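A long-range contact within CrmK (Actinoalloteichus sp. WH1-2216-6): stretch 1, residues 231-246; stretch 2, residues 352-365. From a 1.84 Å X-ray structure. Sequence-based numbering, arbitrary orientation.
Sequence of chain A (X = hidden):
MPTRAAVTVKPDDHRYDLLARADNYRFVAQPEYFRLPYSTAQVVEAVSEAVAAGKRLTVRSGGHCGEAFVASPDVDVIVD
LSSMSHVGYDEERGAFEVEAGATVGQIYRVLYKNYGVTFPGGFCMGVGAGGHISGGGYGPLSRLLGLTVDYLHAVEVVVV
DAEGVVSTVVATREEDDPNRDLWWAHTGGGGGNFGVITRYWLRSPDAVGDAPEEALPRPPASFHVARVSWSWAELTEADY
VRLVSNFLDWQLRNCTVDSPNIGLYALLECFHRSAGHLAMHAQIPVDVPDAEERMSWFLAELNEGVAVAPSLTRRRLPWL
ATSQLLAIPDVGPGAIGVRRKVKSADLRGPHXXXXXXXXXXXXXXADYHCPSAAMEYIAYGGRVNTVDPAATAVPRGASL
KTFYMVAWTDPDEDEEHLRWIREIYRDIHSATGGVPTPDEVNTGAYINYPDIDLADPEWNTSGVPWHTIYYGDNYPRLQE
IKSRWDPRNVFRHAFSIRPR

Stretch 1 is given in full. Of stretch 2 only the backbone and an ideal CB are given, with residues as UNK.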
# COMPACT_ATOMS: atom_id res chain seq x y z
N SER A 231 -16.38 -6.88 -22.35
CA SER A 231 -16.00 -8.29 -22.28
C SER A 231 -15.23 -8.69 -23.52
O SER A 231 -15.69 -8.43 -24.65
CB SER A 231 -17.24 -9.19 -22.09
OG SER A 231 -16.87 -10.55 -22.26
N TRP A 232 -14.09 -9.35 -23.34
CA TRP A 232 -13.36 -9.91 -24.46
C TRP A 232 -14.20 -11.00 -25.21
O TRP A 232 -14.06 -11.18 -26.41
CB TRP A 232 -12.03 -10.54 -24.02
CG TRP A 232 -10.87 -9.64 -24.30
CD1 TRP A 232 -10.15 -8.89 -23.39
CD2 TRP A 232 -10.30 -9.36 -25.59
NE1 TRP A 232 -9.19 -8.18 -24.04
CE2 TRP A 232 -9.25 -8.45 -25.38
CE3 TRP A 232 -10.58 -9.80 -26.89
CZ2 TRP A 232 -8.47 -7.96 -26.43
CZ3 TRP A 232 -9.79 -9.33 -27.95
CH2 TRP A 232 -8.75 -8.42 -27.70
N ALA A 233 -15.03 -11.71 -24.47
CA ALA A 233 -15.87 -12.77 -25.06
C ALA A 233 -16.82 -12.21 -26.12
O ALA A 233 -17.36 -12.96 -26.95
CB ALA A 233 -16.65 -13.47 -23.97
N GLU A 234 -17.07 -10.90 -26.05
CA GLU A 234 -18.03 -10.25 -26.92
C GLU A 234 -17.37 -9.34 -27.94
O GLU A 234 -18.06 -8.70 -28.69
CB GLU A 234 -19.03 -9.45 -26.10
CG GLU A 234 -20.02 -10.30 -25.36
CD GLU A 234 -20.32 -9.80 -23.96
OE1 GLU A 234 -20.51 -8.58 -23.73
OE2 GLU A 234 -20.39 -10.67 -23.06
N LEU A 235 -16.06 -9.30 -27.97
CA LEU A 235 -15.33 -8.31 -28.73
C LEU A 235 -14.93 -8.86 -30.09
O LEU A 235 -14.53 -10.02 -30.19
CB LEU A 235 -14.08 -7.94 -27.92
CG LEU A 235 -13.22 -6.74 -28.26
CD1 LEU A 235 -14.06 -5.47 -28.36
CD2 LEU A 235 -12.17 -6.61 -27.17
N THR A 236 -15.10 -8.07 -31.14
CA THR A 236 -14.54 -8.40 -32.44
C THR A 236 -13.42 -7.42 -32.77
O THR A 236 -13.29 -6.40 -32.12
CB THR A 236 -15.55 -8.29 -33.58
OG1 THR A 236 -15.93 -6.92 -33.77
CG2 THR A 236 -16.79 -9.17 -33.29
N GLU A 237 -12.67 -7.71 -33.83
CA GLU A 237 -11.63 -6.82 -34.27
C GLU A 237 -12.18 -5.47 -34.62
O GLU A 237 -11.58 -4.45 -34.25
CB GLU A 237 -10.86 -7.36 -35.48
CG GLU A 237 -9.79 -6.37 -35.92
CD GLU A 237 -9.10 -6.72 -37.21
OE1 GLU A 237 -8.54 -7.81 -37.28
OE2 GLU A 237 -9.12 -5.89 -38.14
N ALA A 238 -13.29 -5.45 -35.33
CA ALA A 238 -13.89 -4.17 -35.73
C ALA A 238 -14.36 -3.36 -34.52
O ALA A 238 -14.15 -2.14 -34.44
CB ALA A 238 -15.05 -4.42 -36.69
N ASP A 239 -14.98 -4.02 -33.55
CA ASP A 239 -15.33 -3.29 -32.32
C ASP A 239 -14.09 -2.75 -31.62
O ASP A 239 -14.10 -1.61 -31.16
CB ASP A 239 -16.09 -4.15 -31.33
CG ASP A 239 -17.53 -4.40 -31.74
OD1 ASP A 239 -18.02 -3.68 -32.64
OD2 ASP A 239 -18.16 -5.29 -31.13
N TYR A 240 -13.06 -3.57 -31.48
CA TYR A 240 -11.85 -3.07 -30.83
C TYR A 240 -11.34 -1.82 -31.54
O TYR A 240 -11.08 -0.80 -30.88
CB TYR A 240 -10.75 -4.13 -30.77
CG TYR A 240 -9.49 -3.59 -30.14
CD1 TYR A 240 -9.34 -3.56 -28.76
CD2 TYR A 240 -8.46 -3.07 -30.93
CE1 TYR A 240 -8.20 -3.07 -28.18
CE2 TYR A 240 -7.30 -2.57 -30.34
CZ TYR A 240 -7.18 -2.59 -28.96
OH TYR A 240 -6.08 -2.07 -28.31
N VAL A 241 -11.18 -1.89 -32.87
CA VAL A 241 -10.64 -0.78 -33.67
C VAL A 241 -11.51 0.47 -33.51
O VAL A 241 -11.02 1.58 -33.25
CB VAL A 241 -10.41 -1.15 -35.17
CG1 VAL A 241 -9.98 0.07 -35.99
CG2 VAL A 241 -9.37 -2.27 -35.31
N ARG A 242 -12.82 0.30 -33.56
CA ARG A 242 -13.70 1.45 -33.44
C ARG A 242 -13.67 2.10 -32.04
O ARG A 242 -13.53 3.31 -31.88
CB ARG A 242 -15.12 1.05 -33.78
CG ARG A 242 -16.07 2.22 -33.71
CD ARG A 242 -15.73 3.28 -34.72
NE ARG A 242 -16.62 4.42 -34.58
CZ ARG A 242 -17.78 4.58 -35.21
NH1 ARG A 242 -18.23 3.64 -36.06
NH2 ARG A 242 -18.51 5.66 -35.00
N LEU A 243 -13.79 1.26 -31.03
CA LEU A 243 -13.71 1.69 -29.63
C LEU A 243 -12.45 2.50 -29.29
O LEU A 243 -12.53 3.59 -28.76
CB LEU A 243 -13.77 0.49 -28.70
CG LEU A 243 -13.57 0.85 -27.23
CD1 LEU A 243 -14.67 1.80 -26.79
CD2 LEU A 243 -13.54 -0.40 -26.39
N VAL A 244 -11.28 1.96 -29.58
CA VAL A 244 -10.04 2.70 -29.37
C VAL A 244 -10.01 3.97 -30.23
O VAL A 244 -9.53 5.02 -29.77
CB VAL A 244 -8.80 1.84 -29.67
CG1 VAL A 244 -7.54 2.70 -29.62
CG2 VAL A 244 -8.72 0.69 -28.70
N SER A 245 -10.42 3.88 -31.50
CA SER A 245 -10.51 5.08 -32.36
C SER A 245 -11.39 6.14 -31.72
O SER A 245 -11.05 7.31 -31.70
CB SER A 245 -11.05 4.74 -33.77
OG SER A 245 -10.15 3.87 -34.40
N ASN A 246 -12.55 5.73 -31.22
CA ASN A 246 -13.44 6.68 -30.54
C ASN A 246 -12.79 7.38 -29.37
O ASN A 246 -12.98 8.58 -29.18
CB ASN A 246 -14.72 6.03 -30.05
CG ASN A 246 -15.63 5.63 -31.20
OD1 ASN A 246 -15.42 6.04 -32.34
ND2 ASN A 246 -16.64 4.84 -30.90
N UNK A 352 -3.42 4.78 -36.43
CA UNK A 352 -4.18 4.46 -37.64
C UNK A 352 -4.98 3.20 -37.41
O UNK A 352 -4.77 2.47 -36.45
CB UNK A 352 -3.26 4.30 -38.85
N UNK A 353 -5.88 2.90 -38.34
CA UNK A 353 -6.64 1.67 -38.29
C UNK A 353 -5.75 0.41 -38.40
O UNK A 353 -6.03 -0.57 -37.72
CB UNK A 353 -7.68 1.68 -39.41
N UNK A 354 -4.72 0.43 -39.23
CA UNK A 354 -3.80 -0.73 -39.35
C UNK A 354 -3.00 -0.94 -38.04
O UNK A 354 -2.85 -2.06 -37.59
CB UNK A 354 -2.84 -0.52 -40.52
N UNK A 355 -2.50 0.15 -37.45
CA UNK A 355 -1.89 0.07 -36.11
C UNK A 355 -2.80 -0.60 -35.10
O UNK A 355 -2.36 -1.47 -34.34
CB UNK A 355 -1.52 1.47 -35.61
N UNK A 356 -4.08 -0.23 -35.11
CA UNK A 356 -5.02 -0.84 -34.20
C UNK A 356 -5.33 -2.32 -34.51
O UNK A 356 -5.47 -3.10 -33.58
CB UNK A 356 -6.32 -0.03 -34.22
N UNK A 357 -5.42 -2.71 -35.78
CA UNK A 357 -5.59 -4.16 -36.08
C UNK A 357 -4.32 -4.98 -35.77
O UNK A 357 -4.40 -6.13 -35.34
CB UNK A 357 -5.96 -4.35 -37.55
N UNK A 358 -3.16 -4.39 -35.97
CA UNK A 358 -1.91 -4.98 -35.50
C UNK A 358 -1.94 -5.23 -33.98
O UNK A 358 -1.49 -6.25 -33.52
CB UNK A 358 -0.74 -4.07 -35.86
N UNK A 359 -2.50 -4.30 -33.22
CA UNK A 359 -2.58 -4.44 -31.76
C UNK A 359 -3.57 -5.51 -31.46
O UNK A 359 -3.28 -6.40 -30.67
CB UNK A 359 -2.97 -3.13 -31.07
N UNK A 360 -4.73 -5.46 -32.11
CA UNK A 360 -5.74 -6.52 -31.90
C UNK A 360 -5.15 -7.91 -32.08
O UNK A 360 -5.40 -8.82 -31.28
CB UNK A 360 -6.91 -6.34 -32.87
N UNK A 361 -4.32 -8.07 -33.10
CA UNK A 361 -3.75 -9.37 -33.43
C UNK A 361 -2.93 -9.96 -32.29
O UNK A 361 -3.05 -11.14 -31.97
CB UNK A 361 -2.88 -9.25 -34.68
N UNK A 362 -2.07 -9.14 -31.69
CA UNK A 362 -1.28 -9.55 -30.53
C UNK A 362 -2.12 -9.62 -29.25
O UNK A 362 -1.91 -10.49 -28.40
CB UNK A 362 -0.11 -8.58 -30.33
N UNK A 363 -3.08 -8.71 -29.07
CA UNK A 363 -3.99 -8.76 -27.90
C UNK A 363 -5.00 -9.91 -27.91
O UNK A 363 -5.42 -10.34 -26.83
CB UNK A 363 -4.76 -7.44 -27.81
N UNK A 364 -5.42 -10.42 -29.08
CA UNK A 364 -6.26 -11.65 -29.07
C UNK A 364 -5.51 -12.97 -29.29
O UNK A 364 -6.11 -14.04 -29.12
CB UNK A 364 -7.33 -11.53 -30.15
N UNK A 365 -4.24 -12.91 -29.70
CA UNK A 365 -3.42 -14.11 -29.96
C UNK A 365 -3.74 -15.18 -28.90
O UNK A 365 -3.48 -14.98 -27.71
CB UNK A 365 -1.93 -13.77 -29.95

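Position 352 precedes a helix, its CA-to-CB bond pointing away from stretch 1. Such an N-cap favours Ser, Thr, Asp or Asn, whose short side chains can accept from a free backbone NH. It is Thr352, and its OG1 accepts from the N of 355 at 3.0 Å.

At 353 the bond points sideways, and the ideal CB lies 4.4 Å from Val241 CG1. A long, flexible chain could lie along the valine and still reach solvent. Arg353 does this, its NE 3.8 Å from Val241 CG1. Positions 354 and 355 meet nothing of stretch 1, so many helix-forming residues would serve; they are Glu354 and Gln355.

Position 356 points toward stretch 1, where the helices come close: its ideal CB is 3.9 Å from Val241 CG2 and 4.7 Å from Tyr240 CE2. Leu, Ile or Met would suit this apolar setting. Leu356 extends CD2 to 3.7 Å from Val244 CG1 and CD1 to 3.4 Å from Ser245 OG. Ser245 OG already donates its proton to Val241 O, so the methyl does not deprive it of an acceptor.

At 357 the ideal CB is just 3.6 Å from Glu237 OE2; a small residue fits without crowding the carboxylate, and Ser, Lys or Arg could also answer its charge. Ala357 CB lies 3.5 Å from Glu237 OE2. Position 358 points away, so any helix-compatible residue would serve; it is Ala358. Position 359 points toward stretch 1, with Tyr240 OH 4.3 Å from the ideal CB; a small side chain leaves the tyrosine room, and Ala359 forms part of the hole that receives Tyr240.

Position 360 points sideways, its ideal CB 4.1 Å from Tyr240 CD2 and 4.2 Å from Glu237 CG. A large side chain, aromatic or long and apolar, could follow the start of the helix toward Trp232. Tyr360, with chi1 t, lays its ring face against the backbone of Glu237, whose CA is 3.5 Å from the ring centroid in a CH-pi contact. Its CE1 reaches Trp232 CZ3 at 3.4 Å, and its CD1 lies 3.4 Å from Tyr240 CB.

Positions 361 and 362 make no contact, so stretch 1 sets no demand; they are Arg361 and His362. At 363 the bond again points toward stretch 1, with Trp232 CZ2 4.0 Å from the ideal CB; a branched or flexible apolar chain could cover Trp232 and reach on to Tyr240. Leu363 brings CD1 to 3.7 Å from Tyr240 CZ.

Position 364 points sideways, near Trp232 CZ3, and a small residue suffices. Ser364 CB lies 3.9 Å from Trp232 CZ3, while its OG donates to Tyr360 O. Position 365 is out of reach and could be almost anything; it is the poorly ordered Arg365.

Stretch 2 (352-365) TREQLAAAYRHLSR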
# COMPACT_ATOMS: atom_id res chain seq x y z
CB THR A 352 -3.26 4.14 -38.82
OG1 THR A 352 -2.54 2.92 -38.54
CG2 THR A 352 -2.29 5.30 -39.11
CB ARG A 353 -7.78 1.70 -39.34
CG ARG A 353 -8.17 0.33 -39.93
CD ARG A 353 -9.60 0.23 -40.49
NE ARG A 353 -10.54 1.00 -39.67
CZ ARG A 353 -10.95 2.25 -39.93
NH1 ARG A 353 -10.54 2.91 -41.01
NH2 ARG A 353 -11.78 2.84 -39.08
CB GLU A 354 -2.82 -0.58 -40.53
CG GLU A 354 -3.46 -0.51 -41.92
CD GLU A 354 -3.88 0.91 -42.35
OE1 GLU A 354 -3.91 1.83 -41.49
OE2 GLU A 354 -4.19 1.11 -43.55
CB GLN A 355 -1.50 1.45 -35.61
CG GLN A 355 -0.25 1.97 -36.29
CD GLN A 355 0.14 3.34 -35.79
OE1 GLN A 355 -0.61 4.29 -35.97
NE2 GLN A 355 1.31 3.45 -35.17
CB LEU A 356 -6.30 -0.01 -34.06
CG LEU A 356 -6.02 1.41 -33.58
CD1 LEU A 356 -7.32 2.22 -33.50
CD2 LEU A 356 -5.29 1.38 -32.24
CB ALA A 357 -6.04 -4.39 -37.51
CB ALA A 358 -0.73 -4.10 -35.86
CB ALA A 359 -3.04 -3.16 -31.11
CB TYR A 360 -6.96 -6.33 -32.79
CG TYR A 360 -8.10 -7.24 -32.41
CD1 TYR A 360 -8.91 -6.96 -31.32
CD2 TYR A 360 -8.37 -8.40 -33.14
CE1 TYR A 360 -9.98 -7.80 -30.97
CE2 TYR A 360 -9.41 -9.26 -32.79
CZ TYR A 360 -10.22 -8.96 -31.73
OH TYR A 360 -11.25 -9.84 -31.41
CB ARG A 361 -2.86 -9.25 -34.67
CG ARG A 361 -2.46 -10.58 -35.28
CD ARG A 361 -1.12 -11.10 -34.76
NE ARG A 361 -0.03 -10.74 -35.66
CZ ARG A 361 1.05 -11.48 -35.91
NH1 ARG A 361 1.21 -12.67 -35.32
NH2 ARG A 361 1.96 -11.04 -36.76
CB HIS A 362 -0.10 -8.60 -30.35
CG HIS A 362 0.88 -8.67 -31.47
ND1 HIS A 362 1.81 -9.69 -31.59
CD2 HIS A 362 1.05 -7.88 -32.56
CE1 HIS A 362 2.52 -9.50 -32.69
NE2 HIS A 362 2.08 -8.41 -33.30
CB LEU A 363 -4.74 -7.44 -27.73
CG LEU A 363 -3.86 -6.21 -27.43
CD1 LEU A 363 -4.67 -4.94 -27.65
CD2 LEU A 363 -3.31 -6.27 -26.00
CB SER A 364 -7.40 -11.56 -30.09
OG SER A 364 -6.88 -11.31 -31.35
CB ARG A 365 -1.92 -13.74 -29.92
CG ARG A 365 -1.08 -14.31 -31.06
CD ARG A 365 0.30 -13.63 -31.16
NE ARG A 365 1.23 -14.03 -30.10
CZ ARG A 365 2.46 -13.53 -29.93
NH1 ARG A 365 2.94 -12.60 -30.75
NH2 ARG A 365 3.23 -13.95 -28.92
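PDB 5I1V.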